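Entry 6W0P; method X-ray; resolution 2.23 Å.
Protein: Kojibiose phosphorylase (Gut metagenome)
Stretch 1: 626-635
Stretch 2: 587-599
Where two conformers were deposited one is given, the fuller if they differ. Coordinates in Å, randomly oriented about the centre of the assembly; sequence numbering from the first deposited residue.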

# COMPACT_ATOMS: atom_id res chain seq x y z
N SER A 626 17.11 22.07 12.47
CA SER A 626 16.77 23.28 13.27
C SER A 626 16.38 22.89 14.71
O SER A 626 16.71 23.64 15.64
CB SER A 626 15.69 24.12 12.57
OG SER A 626 14.43 23.45 12.52
N ILE A 627 15.65 21.80 14.89
CA ILE A 627 15.17 21.36 16.23
C ILE A 627 16.40 20.95 17.05
O ILE A 627 16.51 21.37 18.21
CB ILE A 627 14.17 20.21 16.11
CG1 ILE A 627 12.93 20.64 15.33
CG2 ILE A 627 13.82 19.67 17.48
CD1 ILE A 627 12.27 21.83 15.92
N HIS A 628 17.28 20.18 16.45
CA HIS A 628 18.53 19.70 17.10
C HIS A 628 19.44 20.91 17.40
O HIS A 628 20.05 20.93 18.50
CB HIS A 628 19.17 18.58 16.24
CG HIS A 628 18.40 17.30 16.22
ND1 HIS A 628 17.43 17.00 15.28
CD2 HIS A 628 18.45 16.23 17.04
CE1 HIS A 628 16.92 15.82 15.53
NE2 HIS A 628 17.53 15.32 16.61
N SER A 629 19.55 21.87 16.46
CA SER A 629 20.36 23.11 16.68
C SER A 629 19.81 23.84 17.91
O SER A 629 20.61 24.26 18.76
CB SER A 629 20.40 24.05 15.51
OG SER A 629 21.20 25.19 15.86
N ILE A 630 18.48 23.96 18.00
CA ILE A 630 17.81 24.77 19.06
C ILE A 630 18.06 24.09 20.39
O ILE A 630 18.42 24.79 21.33
CB ILE A 630 16.31 24.98 18.80
CG1 ILE A 630 16.13 25.95 17.63
CG2 ILE A 630 15.61 25.44 20.06
CD1 ILE A 630 14.88 25.73 16.82
N ILE A 631 17.87 22.77 20.45
CA ILE A 631 18.07 22.00 21.71
C ILE A 631 19.56 22.04 22.06
O ILE A 631 19.86 22.25 23.23
CB ILE A 631 17.50 20.57 21.60
CG1 ILE A 631 15.97 20.62 21.52
CG2 ILE A 631 17.98 19.70 22.76
CD1 ILE A 631 15.34 19.27 21.14
N ALA A 632 20.46 21.84 21.09
CA ALA A 632 21.93 21.91 21.32
C ALA A 632 22.28 23.25 21.96
O ALA A 632 22.97 23.22 22.98
CB ALA A 632 22.70 21.73 20.03
N SER A 633 21.80 24.37 21.42
CA SER A 633 22.04 25.72 21.99
C SER A 633 21.59 25.75 23.46
O SER A 633 22.37 26.16 24.31
CB SER A 633 21.34 26.80 21.19
OG SER A 633 22.10 27.18 20.06
N LYS A 634 20.36 25.30 23.73
CA LYS A 634 19.71 25.30 25.07
C LYS A 634 20.59 24.57 26.09
O LYS A 634 20.59 25.00 27.26
CB LYS A 634 18.33 24.65 24.97
CG LYS A 634 17.44 24.77 26.20
CD LYS A 634 16.90 26.15 26.45
CE LYS A 634 15.98 26.67 25.36
NZ LYS A 634 15.66 28.12 25.53
N ILE A 635 21.33 23.52 25.68
CA ILE A 635 22.15 22.70 26.62
C ILE A 635 23.66 23.02 26.49
O ILE A 635 24.45 22.26 27.05
CB ILE A 635 21.84 21.20 26.45
CG1 ILE A 635 22.12 20.68 25.04
CG2 ILE A 635 20.42 20.89 26.88
CD1 ILE A 635 21.61 19.29 24.81
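Stretch 2 587-599: QPDVLMFMFLYME

Stretch 2 packs on stretch 1 as a helix with its flanking residues crossing another helix obliquely, through an apolar contact that buries 522 Å² over both sides and contains no hydrogen bond across the interface. Stretch 1 continues a helix that begins earlier in the chain and runs through Lys634, with regular i to i+4 bonds such as Ile631 N to Ile627 O at 3.0 Å. Stretch 2 enters extended at Gln587 and Pro588, passes Asp589 at the N-cap position, where the side chain makes no capping bond, and turns into a helix at Val590; Phe595 N to Leu591 O, 2.9 Å, is the shortest of its backbone bonds, and those at Asp589 O are weak. Met598 and Glu599 then adopt 3-10 geometry.

The two helix axes run at 58° in their N-to-C directions and approach to 10.3 Å. The nearest CA pair across the stretches is Ile631 and Phe595, 7.0 Å apart. The order of contacts follows both chains: Pro588 meets Ile627 and His628, and Met598 meets Ile630 and Lys634.

At the first end, Pro588 CG lies 3.7 Å from Ile627 CB and 3.5 Å from His628 CE1. The imidazole also reaches Leu591, with His628 NE2 3.5 Å from Leu591 CD1, and meets both neighbours obliquely. Phe595 provides the central surface. Ile627 CD1 sits 3.8 Å from the centroid of the Phe595 ring and 15° off its normal, a CH-pi contact over the face, whereas Ile630 CG2 approaches the ring edge, 3.9 Å from Phe595 CE1. Ile631 CD1 packs 3.9 Å from Leu591 CB and comes within 3.5 Å of Leu591 O, an oxygen already engaged by Phe595 N. At the far end, Met598 CE rests 3.9 Å from Ile630 CG2, and Met598 SD is 3.6 Å from Lys634 CE.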

# COMPACT_ATOMS: atom_id res chain seq x y z
N GLN A 587 13.47 11.86 12.13
CA GLN A 587 13.33 13.28 12.53
C GLN A 587 12.94 13.31 14.00
O GLN A 587 12.63 12.28 14.59
CB GLN A 587 12.30 13.96 11.63
CG GLN A 587 10.87 13.43 11.80
CD GLN A 587 9.95 13.92 10.70
OE1 GLN A 587 9.88 13.33 9.63
NE2 GLN A 587 9.20 14.98 10.96
N PRO A 588 12.97 14.49 14.64
CA PRO A 588 12.61 14.59 16.04
C PRO A 588 11.26 13.93 16.35
O PRO A 588 10.27 14.23 15.71
CB PRO A 588 12.57 16.10 16.28
CG PRO A 588 13.57 16.63 15.27
CD PRO A 588 13.37 15.77 14.04
N ASP A 589 11.25 13.05 17.35
CA ASP A 589 10.02 12.42 17.88
C ASP A 589 9.95 12.79 19.37
O ASP A 589 9.24 13.76 19.71
CB ASP A 589 10.03 10.94 17.51
CG ASP A 589 8.68 10.27 17.56
OD1 ASP A 589 8.07 10.34 18.66
OD2 ASP A 589 8.24 9.69 16.51
N VAL A 590 10.76 12.15 20.22
CA VAL A 590 10.91 12.56 21.65
C VAL A 590 11.35 14.03 21.68
O VAL A 590 10.78 14.82 22.46
CB VAL A 590 11.90 11.65 22.39
CG1 VAL A 590 12.32 12.26 23.72
CG2 VAL A 590 11.34 10.26 22.58
N LEU A 591 12.36 14.38 20.88
CA LEU A 591 12.99 15.73 20.90
C LEU A 591 12.01 16.77 20.36
O LEU A 591 12.14 17.96 20.69
CB LEU A 591 14.30 15.70 20.09
CG LEU A 591 15.46 14.94 20.72
CD1 LEU A 591 16.78 15.33 20.05
CD2 LEU A 591 15.54 15.18 22.23
N MET A 592 11.04 16.33 19.55
CA MET A 592 9.94 17.21 19.08
C MET A 592 9.08 17.64 20.28
O MET A 592 8.88 18.84 20.44
CB MET A 592 9.06 16.50 18.06
CG MET A 592 8.17 17.46 17.33
SD MET A 592 9.17 18.55 16.29
CE MET A 592 8.01 19.89 16.02
N PHE A 593 8.56 16.74 21.11
CA PHE A 593 7.67 17.20 22.21
C PHE A 593 8.53 17.93 23.26
O PHE A 593 8.03 18.83 23.90
CB PHE A 593 6.75 16.10 22.74
CG PHE A 593 7.40 15.06 23.61
CD1 PHE A 593 7.70 15.34 24.93
CD2 PHE A 593 7.64 13.80 23.12
CE1 PHE A 593 8.28 14.37 25.74
CE2 PHE A 593 8.19 12.82 23.93
CZ PHE A 593 8.52 13.12 25.24
N MET A 594 9.79 17.57 23.40
CA MET A 594 10.70 18.25 24.34
C MET A 594 10.94 19.68 23.85
O MET A 594 10.88 20.60 24.68
CB MET A 594 11.98 17.44 24.52
CG MET A 594 11.71 16.12 25.23
SD MET A 594 13.16 15.31 25.94
CE MET A 594 13.36 16.32 27.41
N PHE A 595 11.06 19.89 22.53
CA PHE A 595 11.15 21.26 21.95
C PHE A 595 9.86 22.04 22.22
O PHE A 595 9.95 23.20 22.66
CB PHE A 595 11.39 21.20 20.44
CG PHE A 595 11.16 22.50 19.72
CD1 PHE A 595 12.05 23.55 19.86
CD2 PHE A 595 10.11 22.64 18.83
CE1 PHE A 595 11.86 24.74 19.18
CE2 PHE A 595 9.91 23.83 18.14
CZ PHE A 595 10.78 24.88 18.33
N LEU A 596 8.69 21.44 21.96
CA LEU A 596 7.38 22.17 22.00
C LEU A 596 7.08 22.61 23.44
O LEU A 596 6.21 23.50 23.64
CB LEU A 596 6.25 21.31 21.43
CG LEU A 596 6.34 20.95 19.94
CD1 LEU A 596 5.22 19.99 19.57
CD2 LEU A 596 6.30 22.19 19.04
N TYR A 597 7.75 21.98 24.39
CA TYR A 597 7.58 22.17 25.85
C TYR A 597 8.94 22.30 26.53
O TYR A 597 9.11 21.82 27.69
CB TYR A 597 6.74 21.02 26.40
CG TYR A 597 5.28 21.11 26.04
CD1 TYR A 597 4.42 22.01 26.66
CD2 TYR A 597 4.77 20.28 25.06
CE1 TYR A 597 3.08 22.08 26.31
CE2 TYR A 597 3.43 20.33 24.71
CZ TYR A 597 2.59 21.23 25.33
OH TYR A 597 1.29 21.22 24.93
N MET A 598 9.89 22.97 25.87
CA MET A 598 11.30 23.14 26.34
C MET A 598 11.31 23.73 27.76
O MET A 598 12.22 23.38 28.55
CB MET A 598 12.10 24.04 25.40
CG MET A 598 11.53 25.46 25.24
SD MET A 598 12.53 26.57 24.21
CE MET A 598 12.74 25.58 22.73
N GLU A 599 10.33 24.58 28.10
CA GLU A 599 10.26 25.29 29.41
C GLU A 599 10.10 24.29 30.58
O GLU A 599 10.48 24.66 31.68
CB GLU A 599 9.19 26.38 29.43
CG GLU A 599 7.74 25.91 29.57
CD GLU A 599 7.02 25.64 28.26
OE1 GLU A 599 7.72 25.60 27.19
OE2 GLU A 599 5.78 25.46 28.30